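Local coordinates for protein galactan 1,3-beta-galactosidase (Phanerochaete chrysosporium, PDB 7BYS) that probably hydrolyses beta-1,3-galactan from its chain end as a family 43 exo-beta-1,3-galactanase and carries a calcium-binding carbohydrate-binding module, at residues W272-F277 and D288-N293. Sequence-based numbering, arbitrary orientation. Where two conformers were deposited one is given.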
# COMPACT_ATOMS: atom_id res chain seq x y z
N TRP A 272 2.45 -3.22 -2.81
CA TRP A 272 3.00 -2.65 -4.03
C TRP A 272 2.86 -3.65 -5.16
O TRP A 272 3.30 -4.80 -5.03
CB TRP A 272 4.49 -2.34 -3.89
CG TRP A 272 4.87 -1.22 -2.98
CD1 TRP A 272 4.11 -0.59 -2.03
CD2 TRP A 272 6.16 -0.63 -2.90
NE1 TRP A 272 4.85 0.36 -1.38
CE2 TRP A 272 6.12 0.36 -1.90
CE3 TRP A 272 7.36 -0.84 -3.60
CZ2 TRP A 272 7.23 1.14 -1.59
CZ3 TRP A 272 8.45 -0.06 -3.29
CH2 TRP A 272 8.39 0.91 -2.29
N TYR A 273 2.26 -3.22 -6.27
CA TYR A 273 2.07 -4.07 -7.44
C TYR A 273 2.38 -3.27 -8.70
O TYR A 273 2.21 -2.04 -8.72
CB TYR A 273 0.62 -4.54 -7.54
CG TYR A 273 0.19 -5.54 -6.50
CD1 TYR A 273 0.87 -6.73 -6.32
CD2 TYR A 273 -0.93 -5.29 -5.70
CE1 TYR A 273 0.44 -7.66 -5.37
CE2 TYR A 273 -1.36 -6.21 -4.76
CZ TYR A 273 -0.66 -7.39 -4.58
OH TYR A 273 -1.11 -8.28 -3.62
N PRO A 274 2.79 -3.94 -9.77
CA PRO A 274 2.86 -3.25 -11.06
C PRO A 274 1.48 -2.73 -11.45
O PRO A 274 0.46 -3.37 -11.21
CB PRO A 274 3.33 -4.35 -12.03
CG PRO A 274 3.94 -5.43 -11.14
CD PRO A 274 3.12 -5.37 -9.88
N LEU A 275 1.47 -1.55 -12.03
CA LEU A 275 0.26 -0.96 -12.59
C LEU A 275 0.50 -0.97 -14.09
O LEU A 275 1.28 -0.16 -14.60
CB LEU A 275 0.05 0.45 -12.06
CG LEU A 275 -1.33 1.09 -12.15
CD1 LEU A 275 -2.41 0.23 -11.47
CD2 LEU A 275 -1.29 2.48 -11.50
N ASP A 276 -0.12 -1.91 -14.78
CA ASP A 276 0.16 -2.15 -16.18
C ASP A 276 -0.80 -1.37 -17.06
O ASP A 276 -2.02 -1.44 -16.88
CB ASP A 276 0.08 -3.65 -16.49
CG ASP A 276 0.74 -3.99 -17.80
OD1 ASP A 276 0.21 -3.57 -18.84
OD2 ASP A 276 1.80 -4.66 -17.79
N PHE A 277 -0.24 -0.61 -18.01
CA PHE A 277 -1.00 0.24 -18.91
C PHE A 277 -1.14 -0.34 -20.31
O PHE A 277 -1.68 0.34 -21.19
CB PHE A 277 -0.31 1.61 -19.05
CG PHE A 277 -0.55 2.54 -17.89
CD1 PHE A 277 0.10 2.36 -16.68
CD2 PHE A 277 -1.40 3.64 -18.03
CE1 PHE A 277 -0.10 3.23 -15.62
CE2 PHE A 277 -1.61 4.51 -16.98
CZ PHE A 277 -0.95 4.31 -15.77
N ASP A 288 2.23 -11.89 -6.38
CA ASP A 288 2.61 -12.12 -4.99
C ASP A 288 4.09 -11.82 -4.77
O ASP A 288 4.47 -11.34 -3.70
CB ASP A 288 2.36 -13.57 -4.58
CG ASP A 288 0.90 -14.00 -4.71
OD1 ASP A 288 0.01 -13.26 -4.25
OD2 ASP A 288 0.65 -15.10 -5.25
N VAL A 289 4.91 -12.08 -5.78
CA VAL A 289 6.35 -11.87 -5.74
C VAL A 289 6.76 -11.30 -7.09
O VAL A 289 6.52 -11.92 -8.13
CB VAL A 289 7.09 -13.20 -5.49
CG1 VAL A 289 8.59 -12.98 -5.44
CG2 VAL A 289 6.62 -13.86 -4.19
N TRP A 290 7.35 -10.12 -7.09
CA TRP A 290 7.82 -9.55 -8.35
C TRP A 290 9.09 -8.77 -8.11
O TRP A 290 9.43 -8.40 -6.98
CB TRP A 290 6.75 -8.68 -9.05
CG TRP A 290 6.23 -7.52 -8.26
CD1 TRP A 290 5.33 -7.57 -7.23
CD2 TRP A 290 6.51 -6.14 -8.49
NE1 TRP A 290 5.07 -6.30 -6.78
CE2 TRP A 290 5.77 -5.40 -7.54
CE3 TRP A 290 7.34 -5.45 -9.38
CZ2 TRP A 290 5.83 -4.00 -7.47
CZ3 TRP A 290 7.40 -4.06 -9.31
CH2 TRP A 290 6.65 -3.36 -8.37
N SER A 291 9.82 -8.52 -9.20
CA SER A 291 11.08 -7.79 -9.15
C SER A 291 10.95 -6.54 -10.00
O SER A 291 10.18 -6.50 -10.97
CB SER A 291 12.23 -8.64 -9.68
OG SER A 291 12.46 -9.75 -8.83
N VAL A 292 11.71 -5.51 -9.64
CA VAL A 292 11.64 -4.22 -10.32
C VAL A 292 13.05 -3.84 -10.76
O VAL A 292 14.03 -4.11 -10.06
CB VAL A 292 11.00 -3.13 -9.42
CG1 VAL A 292 11.89 -2.80 -8.22
CG2 VAL A 292 10.70 -1.89 -10.23
N ASN A 293 13.14 -3.22 -11.93
CA ASN A 293 14.39 -2.64 -12.43
C ASN A 293 14.04 -1.18 -12.69
O ASN A 293 13.54 -0.84 -13.77
CB ASN A 293 14.90 -3.32 -13.69
CG ASN A 293 16.26 -2.77 -14.14
OD1 ASN A 293 16.64 -1.64 -13.80
ND2 ASN A 293 16.99 -3.56 -14.93
O HOH W 1 0.05 -10.63 -3.27
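Trp-290 lays one face of its indole under the ring of Pro-274 and turns its N-H edge to the backbone of Trp-272, a worked example of one aromatic side chain joining two strands that share no sheet pairing. Pro-274 CD stands over the five-membered ring in a CH-pi contact, 3.7 Å from the centroid, while Pro-274 CG lies 3.8 Å from Trp-290 CE3, on the six-membered ring. In the plane of the indole, Trp-290 NE1 donates to Trp-272 O at 2.9 Å; the N-H comes from above the carbonyl plane, bent to 152°. Trp-290 CG sits between its own backbone N and carbonyl carbon (chi1 58°), which carries the indole across to strand 269-276. Beyond the bond, Trp-290 CZ2 packs 4.2 Å from Trp-272 CB. A leucine in place of Trp-290 would probably leave Trp-272 O without this donor and Pro-274 without its flat partner. Farther along, a water 2.6 Å from Tyr-273 OH donates to Asp-288 OD1, which also bonds Ser-394, while Asp-288 OD2 takes Tyr-358 and Tyr-427, all three in the carbohydrate-binding module. The segments 272-276 and 290-293 run at 66° to each other; the first lies in a four-stranded antiparallel sheet, between strands 252-259 and 283-284, one blade of the family 43 beta-propeller, whereas 290-293 pairs with 298-301. Ile-254 of strand 252-259, Tyr-299 of strand 298-301 and Ile-3 near the N-terminus also touch the indole.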